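Local coordinates for protein beta-galactosidase (Bacillus circulans, PDB 4MAD) that probably hydrolyses terminal non-reducing beta-D-galactose residues from beta-galactosides, as a glycoside hydrolase of family 35, at residues L156-G161 / G194-F199; I519-K524 / E568-I573. All coordinates share one frame; numbering follows the deposited sequence.

Contact 1: L156-G161 / G194-F199; sequences LSSNGG and GNELLF
The carboxylate of E196 accepts hydrogen bonds from the short 3-10 turn at S157-S158. Its OE2 takes the backbone N-H of S158 nearly along the C-O axis (N to OE2 2.9 Å, 150° at the hydrogen) and the hydroxyl of S158 on its syn lone pair, OG to OE2 2.7 Å. S158 can grip twice because its OG lies between its backbone N and carbonyl carbon (chi1 62°). S157 OG, 3.4 Å from E196 OE2, can add at most a weak bond, since its one proton may go instead to I163 O or S16 O, both also weak. E196 OE1 turns back to its own segment, accepting from G194 N at 2.9 Å. A bend at chi2 (73°) brings the carboxylate to both loops.

Both segments belong to the catalytic (beta/alpha)8 barrel: 156-161 lies in the loop between helix 135-152 and strand 163-167, and G194-E196 lead into the neighbouring parallel strand 197-202.

L156 makes van der Waals contact with the carboxylate: its side chain crosses that of E196 at about a right angle, with CB 3.4 Å from E196 OE2 and both methyls near OE1. S158 OG lies 3.6 Å from G194 CA, where a CB would clash with that hydroxyl.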
ATOM      1  N   LEU A 156       4.805  14.614  20.509  1.00 20.16           N
ATOM      2  CA  LEU A 156       3.788  14.273  21.453  1.00 21.22           C
ATOM      3  C   LEU A 156       3.177  15.496  22.131  1.00 21.65           C
ATOM      4  O   LEU A 156       3.831  16.440  22.419  1.00 22.76           O
ATOM      5  CB  LEU A 156       4.313  13.278  22.473  1.00 20.99           C
ATOM      6  CG  LEU A 156       4.883  11.982  21.943  1.00 21.94           C
ATOM      7  CD1 LEU A 156       5.644  11.295  23.015  1.00 23.93           C
ATOM      8  CD2 LEU A 156       3.813  11.067  21.388  1.00 22.53           C
ATOM      9  N   SER A 157       1.897  15.438  22.395  1.00 23.39           N
ATOM     10  CA  SER A 157       1.245  16.535  23.027  1.00 25.67           C
ATOM     11  C   SER A 157       1.875  16.822  24.385  1.00 27.60           C
ATOM     12  O   SER A 157       1.980  17.940  24.784  1.00 27.28           O
ATOM     13  CB  SER A 157      -0.229  16.311  23.164  1.00 26.46           C
ATOM     14  OG  SER A 157      -0.515  15.248  23.994  1.00 35.35           O
ATOM     15  N   SER A 158       2.351  15.781  25.039  1.00 28.25           N
ATOM     16  CA  SER A 158       3.001  15.886  26.334  1.00 29.03           C
ATOM     17  C   SER A 158       4.315  16.648  26.258  1.00 28.13           C
ATOM     18  O   SER A 158       4.899  16.976  27.243  1.00 29.49           O
ATOM     19  CB  SER A 158       3.144  14.550  27.039  1.00 28.90           C
ATOM     20  OG  SER A 158       3.917  13.672  26.334  1.00 30.93           O
ATOM     21  N   ASN A 159       4.773  16.867  25.052  1.00 25.76           N
ATOM     22  CA  ASN A 159       5.929  17.638  24.772  1.00 28.52           C
ATOM     23  C   ASN A 159       5.619  18.887  23.959  1.00 28.40           C
ATOM     24  O   ASN A 159       6.485  19.502  23.452  1.00 28.86           O
ATOM     25  CB  ASN A 159       6.973  16.783  24.080  1.00 29.93           C
ATOM     26  CG  ASN A 159       7.515  15.748  24.971  1.00 30.54           C
ATOM     27  OD1 ASN A 159       7.528  15.914  26.157  1.00 34.36           O
ATOM     28  ND2 ASN A 159       7.906  14.667  24.423  1.00 32.96           N
ATOM     29  N   GLY A 160       4.356  19.233  23.868  1.00 28.89           N
ATOM     30  CA  GLY A 160       3.921  20.393  23.140  1.00 28.96           C
ATOM     31  C   GLY A 160       3.573  20.230  21.679  1.00 29.73           C
ATOM     32  O   GLY A 160       3.266  21.184  21.038  1.00 29.12           O
ATOM     33  N   GLY A 161       3.644  19.000  21.182  1.00 27.77           N
ATOM     34  CA  GLY A 161       3.372  18.651  19.805  1.00 24.51           C
ATOM     35  C   GLY A 161       1.913  18.304  19.599  1.00 22.58           C
ATOM     36  O   GLY A 161       1.189  18.302  20.528  1.00 21.45           O
ATOM     37  N   GLY A 194       4.296   9.591  26.380  1.00 26.25           N
ATOM     38  CA  GLY A 194       3.945  10.316  27.580  1.00 27.00           C
ATOM     39  C   GLY A 194       2.587   9.860  28.061  1.00 28.12           C
ATOM     40  O   GLY A 194       2.292   8.713  28.075  1.00 26.80           O
ATOM     41  N   ASN A 195       1.749  10.808  28.392  1.00 26.11           N
ATOM     42  CA  ASN A 195       0.412  10.524  28.850  1.00 29.43           C
ATOM     43  C   ASN A 195      -0.645  10.580  27.763  1.00 25.91           C
ATOM     44  O   ASN A 195      -1.754  10.756  28.048  1.00 26.55           O
ATOM     45  CB  ASN A 195       0.003  11.421  30.005  1.00 30.02           C
ATOM     46  CG  ASN A 195       0.044  12.845  29.653  1.00 31.63           C
ATOM     47  OD1 ASN A 195       0.113  13.204  28.526  1.00 31.39           O
ATOM     48  ND2 ASN A 195      -0.018  13.678  30.642  1.00 33.94           N
ATOM     49  N   GLU A 196      -0.265  10.409  26.527  1.00 23.80           N
ATOM     50  CA  GLU A 196      -1.194  10.450  25.431  1.00 23.06           C
ATOM     51  C   GLU A 196      -2.180   9.303  25.536  1.00 24.70           C
ATOM     52  O   GLU A 196      -1.888   8.329  26.121  1.00 22.51           O
ATOM     53  CB  GLU A 196      -0.454  10.384  24.102  1.00 24.51           C
ATOM     54  CG  GLU A 196       0.311  11.609  23.731  1.00 26.42           C
ATOM     55  CD  GLU A 196       1.566  11.830  24.523  1.00 28.93           C
ATOM     56  OE1 GLU A 196       2.225  10.898  24.899  1.00 25.80           O
ATOM     57  OE2 GLU A 196       1.861  12.964  24.786  1.00 29.83           O
ATOM     58  N   LEU A 197      -3.370   9.491  25.009  1.00 21.09           N
ATOM     59  CA  LEU A 197      -4.369   8.462  25.067  1.00 22.54           C
ATOM     60  C   LEU A 197      -4.000   7.294  24.131  1.00 21.80           C
ATOM     61  O   LEU A 197      -3.728   7.500  23.004  1.00 23.06           O
ATOM     62  CB  LEU A 197      -5.741   9.022  24.703  1.00 19.93           C
ATOM     63  CG  LEU A 197      -6.832   7.985  24.650  1.00 22.31           C
ATOM     64  CD1 LEU A 197      -7.037   7.251  25.891  1.00 29.52           C
ATOM     65  CD2 LEU A 197      -8.071   8.522  24.195  1.00 29.33           C
ATOM     66  N   LEU A 198      -4.009   6.084  24.658  1.00 20.24           N
ATOM     67  CA  LEU A 198      -3.763   4.873  23.899  1.00 19.00           C
ATOM     68  C   LEU A 198      -5.055   4.138  23.645  1.00 17.36           C
ATOM     69  O   LEU A 198      -5.874   4.100  24.472  1.00 20.85           O
ATOM     70  CB  LEU A 198      -2.841   3.934  24.671  1.00 21.55           C
ATOM     71  CG  LEU A 198      -1.433   4.399  24.970  1.00 20.29           C
ATOM     72  CD1 LEU A 198      -0.543   3.279  25.465  1.00 22.23           C
ATOM     73  CD2 LEU A 198      -0.832   5.073  23.844  1.00 18.12           C
ATOM     74  N   PHE A 199      -5.237   3.577  22.487  1.00 15.97           N
ATOM     75  CA  PHE A 199      -6.510   2.976  22.207  1.00 14.16           C
ATOM     76  C   PHE A 199      -6.326   1.871  21.203  1.00 14.21           C
ATOM     77  O   PHE A 199      -5.359   1.844  20.586  1.00 18.17           O
ATOM     78  CB  PHE A 199      -7.484   4.026  21.682  1.00 15.63           C
ATOM     79  CG  PHE A 199      -7.103   4.578  20.370  1.00 21.21           C
ATOM     80  CD1 PHE A 199      -7.479   3.976  19.225  1.00 20.65           C
ATOM     81  CD2 PHE A 199      -6.332   5.711  20.271  1.00 21.73           C
ATOM     82  CE1 PHE A 199      -7.099   4.488  18.023  1.00 17.76           C
ATOM     83  CE2 PHE A 199      -5.982   6.224  19.052  1.00 21.00           C
ATOM     84  CZ  PHE A 199      -6.342   5.618  17.958  1.00 16.32           C
TER

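Contact 2: I519-K524 / E568-I573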
ATOM      1  N   ILE A 519      10.767  10.349 -24.548  1.00 20.66           N
ATOM      2  CA  ILE A 519      11.001  11.650 -23.970  1.00 22.34           C
ATOM      3  C   ILE A 519       9.738  12.523 -24.008  1.00 23.20           C
ATOM      4  O   ILE A 519       9.139  12.643 -25.015  1.00 22.49           O
ATOM      5  CB  ILE A 519      12.114  12.368 -24.729  1.00 25.58           C
ATOM      6  CG1 ILE A 519      13.368  11.519 -24.744  1.00 30.14           C
ATOM      7  CG2 ILE A 519      12.453  13.629 -24.101  1.00 25.46           C
ATOM      8  CD1 ILE A 519      14.082  11.608 -23.525  1.00 37.73           C
ATOM      9  N   LEU A 520       9.379  13.121 -22.885  1.00 23.58           N
ATOM     10  CA  LEU A 520       8.278  14.036 -22.796  1.00 20.59           C
ATOM     11  C   LEU A 520       8.878  15.401 -22.613  1.00 23.16           C
ATOM     12  O   LEU A 520       9.647  15.596 -21.755  1.00 21.36           O
ATOM     13  CB  LEU A 520       7.441  13.734 -21.601  1.00 23.04           C
ATOM     14  CG  LEU A 520       6.299  14.686 -21.278  1.00 24.32           C
ATOM     15  CD1 LEU A 520       5.412  14.766 -22.378  1.00 22.95           C
ATOM     16  CD2 LEU A 520       5.574  14.338 -20.054  1.00 26.30           C
ATOM     17  N   THR A 521       8.468  16.321 -23.470  1.00 24.14           N
ATOM     18  CA  THR A 521       8.906  17.685 -23.366  1.00 25.15           C
ATOM     19  C   THR A 521       7.812  18.512 -22.740  1.00 22.77           C
ATOM     20  O   THR A 521       6.718  18.493 -23.184  1.00 23.25           O
ATOM     21  CB  THR A 521       9.255  18.269 -24.729  1.00 27.34           C
ATOM     22  OG1 THR A 521      10.289  17.512 -25.322  1.00 28.87           O
ATOM     23  CG2 THR A 521       9.778  19.617 -24.534  1.00 31.68           C
ATOM     24  N   VAL A 522       8.180  19.221 -21.693  1.00 24.33           N
ATOM     25  CA  VAL A 522       7.277  19.889 -20.817  1.00 24.34           C
ATOM     26  C   VAL A 522       7.665  21.362 -20.737  1.00 28.43           C
ATOM     27  O   VAL A 522       8.779  21.659 -20.422  1.00 25.97           O
ATOM     28  CB  VAL A 522       7.397  19.252 -19.447  1.00 25.40           C
ATOM     29  CG1 VAL A 522       6.954  20.132 -18.369  1.00 23.76           C
ATOM     30  CG2 VAL A 522       6.722  17.899 -19.441  1.00 26.37           C
ATOM     31  N   ASP A 523       6.719  22.223 -21.079  1.00 28.59           N
ATOM     32  CA  ASP A 523       6.874  23.629 -20.911  1.00 33.05           C
ATOM     33  C   ASP A 523       6.891  24.082 -19.463  1.00 34.29           C
ATOM     34  O   ASP A 523       7.738  24.806 -19.048  1.00 33.13           O
ATOM     35  CB  ASP A 523       5.805  24.396 -21.725  1.00 34.02           C
ATOM     36  CG  ASP A 523       4.415  23.668 -21.810  1.00 40.13           C
ATOM     37  OD1 ASP A 523       4.045  22.920 -20.908  1.00 31.20           O
ATOM     38  OD2 ASP A 523       3.692  23.892 -22.794  1.00 42.92           O
ATOM     39  N   LYS A 524       5.904  23.633 -18.708  1.00 33.16           N
ATOM     40  CA  LYS A 524       5.843  23.846 -17.282  1.00 32.21           C
ATOM     41  C   LYS A 524       5.256  22.609 -16.610  1.00 28.47           C
ATOM     42  O   LYS A 524       4.265  22.148 -17.033  1.00 29.67           O
ATOM     43  CB  LYS A 524       4.915  24.992 -17.022  1.00 35.22           C
ATOM     44  CG  LYS A 524       4.739  25.342 -15.603  1.00 36.86           C
ATOM     45  CD  LYS A 524       3.644  26.316 -15.512  1.00 41.43           C
ATOM     46  CE  LYS A 524       3.569  26.924 -14.179  1.00 42.82           C
ATOM     47  NZ  LYS A 524       2.506  27.884 -14.203  1.00 46.64           N
ATOM     48  N   GLU A 568      10.954  20.929 -16.143  1.00 25.88           N
ATOM     49  CA  GLU A 568      10.901  21.675 -17.375  1.00 27.57           C
ATOM     50  C   GLU A 568      11.895  21.112 -18.310  1.00 25.68           C
ATOM     51  O   GLU A 568      12.961  20.831 -17.933  1.00 27.21           O
ATOM     52  CB  GLU A 568      11.203  23.150 -17.143  1.00 31.72           C
ATOM     53  CG  GLU A 568       9.946  23.919 -16.833  1.00 38.71           C
ATOM     54  CD  GLU A 568      10.178  25.252 -16.144  1.00 52.20           C
ATOM     55  OE1 GLU A 568      11.247  25.847 -16.331  1.00 50.44           O
ATOM     56  OE2 GLU A 568       9.262  25.695 -15.429  1.00 52.32           O
ATOM     57  N   GLY A 569      11.541  21.011 -19.561  1.00 27.78           N
ATOM     58  CA  GLY A 569      12.453  20.401 -20.501  1.00 29.10           C
ATOM     59  C   GLY A 569      12.145  18.961 -20.795  1.00 28.37           C
ATOM     60  O   GLY A 569      11.022  18.587 -20.797  1.00 26.88           O
ATOM     61  N   GLU A 570      13.170  18.182 -21.074  1.00 26.00           N
ATOM     62  CA  GLU A 570      12.996  16.799 -21.386  1.00 27.29           C
ATOM     63  C   GLU A 570      12.844  15.955 -20.146  1.00 26.20           C
ATOM     64  O   GLU A 570      13.465  16.197 -19.175  1.00 25.04           O
ATOM     65  CB  GLU A 570      14.170  16.323 -22.206  1.00 30.14           C
ATOM     66  CG  GLU A 570      14.249  17.005 -23.510  1.00 32.08           C
ATOM     67  CD  GLU A 570      15.322  16.446 -24.363  1.00 40.20           C
ATOM     68  OE1 GLU A 570      16.257  15.813 -23.859  1.00 39.12           O
ATOM     69  OE2 GLU A 570      15.210  16.654 -25.562  1.00 46.95           O
ATOM     70  N   ASN A 571      11.995  14.949 -20.236  1.00 24.35           N
ATOM     71  CA  ASN A 571      11.672  14.086 -19.135  1.00 20.48           C
ATOM     72  C   ASN A 571      11.783  12.674 -19.634  1.00 22.63           C
ATOM     73  O   ASN A 571      11.383  12.403 -20.712  1.00 22.07           O
ATOM     74  CB  ASN A 571      10.239  14.342 -18.667  1.00 20.10           C
ATOM     75  CG  ASN A 571      10.075  15.675 -17.935  1.00 23.66           C
ATOM     76  OD1 ASN A 571      10.122  15.753 -16.753  1.00 22.86           O
ATOM     77  ND2 ASN A 571       9.863  16.716 -18.690  1.00 23.22           N
ATOM     78  N   GLU A 572      12.319  11.788 -18.821  1.00 18.86           N
ATOM     79  CA  GLU A 572      12.533  10.455 -19.254  1.00 22.04           C
ATOM     80  C   GLU A 572      11.357   9.556 -18.873  1.00 18.38           C
ATOM     81  O   GLU A 572      11.091   9.382 -17.758  1.00 20.39           O
ATOM     82  CB  GLU A 572      13.821   9.952 -18.625  1.00 23.80           C
ATOM     83  CG  GLU A 572      14.048   8.536 -18.766  1.00 31.15           C
ATOM     84  CD  GLU A 572      15.233   8.043 -17.909  1.00 38.32           C
ATOM     85  OE1 GLU A 572      15.016   7.538 -16.799  1.00 31.87           O
ATOM     86  OE2 GLU A 572      16.363   8.213 -18.374  1.00 36.76           O
ATOM     87  N   ILE A 573      10.683   9.009 -19.863  1.00 18.89           N
ATOM     88  CA  ILE A 573       9.613   8.091 -19.623  1.00 20.33           C
ATOM     89  C   ILE A 573      10.051   6.695 -19.969  1.00 19.91           C
ATOM     90  O   ILE A 573      10.383   6.422 -21.062  1.00 19.02           O
ATOM     91  CB  ILE A 573       8.440   8.384 -20.516  1.00 21.08           C
ATOM     92  CG1 ILE A 573       8.015   9.846 -20.397  1.00 18.05           C
ATOM     93  CG2 ILE A 573       7.346   7.524 -20.156  1.00 23.18           C
ATOM     94  CD1 ILE A 573       7.826  10.332 -19.070  1.00 19.83           C
TER
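Four backbone hydrogen bonds join the end of strand 514-522 to the start of strand 569-577 as antiparallel neighbours in the eight-stranded sheet of the galactose-binding domain. L520 pairs with N571 and V522 with G569 as hydrogen-bonded pairs; I519-E572 and T521-E570 are non-hydrogen-bonded. The G569 N to V522 O bond is the straightest, 3.0 Å and 169°, whereas N571 N to L520 O is weak. CA-H...O contacts supplement the ladder, among them T521 CA to G569 O at 3.4 Å.

N571 adds a side-chain bond. With CG anti to the carbonyl carbon (chi1 -72°), its ND2 reaches L520 O at 3.3 Å, the acceptor lying in the amide plane but the donor standing above the carbonyl plane. ND2 also bonds Q567 O and lies 3.4 Å from V522 CG2, the two side chains crossing at about a right angle. An alanine here would probably loosen the strand end by losing the amide's bonds to L520 O and Q567 O and its packing on V522.

On the buried face L520 CB meets I573 CG1 at 4.1 Å, beside F587; on the exposed face I519 CG2 rests against E570 CB at 3.7 Å, the side chains crossing obliquely. The pairing therefore rests chiefly on backbone polarity, reinforced on the buried face by one amide that ties L520 O of the partner strand to Q567 O, just before its own strand.

Contacts 1 and 2 share no structural element: their centres lie 46 Å apart, the first in the catalytic barrel and the second in the galactose-binding domain. Both are partly buried and distant from the predicted catalytic residues. Contact 1 joins the loop before one barrel strand to the lead-in of the next, and one oxygen of a buried carboxylate accepts every hydrogen bond between the segments. Contact 2 instead links strands directly, through carbonyls and amides of both backbones, and buries more than twice the surface, 478 against 211 Å². Its two faces also differ, one buried and largely apolar, the other more exposed, carrying I519, T521 and two glutamates. Side-chain polarity thus dominates the junction in the barrel, while it supplements main-chain pairing in the sheet.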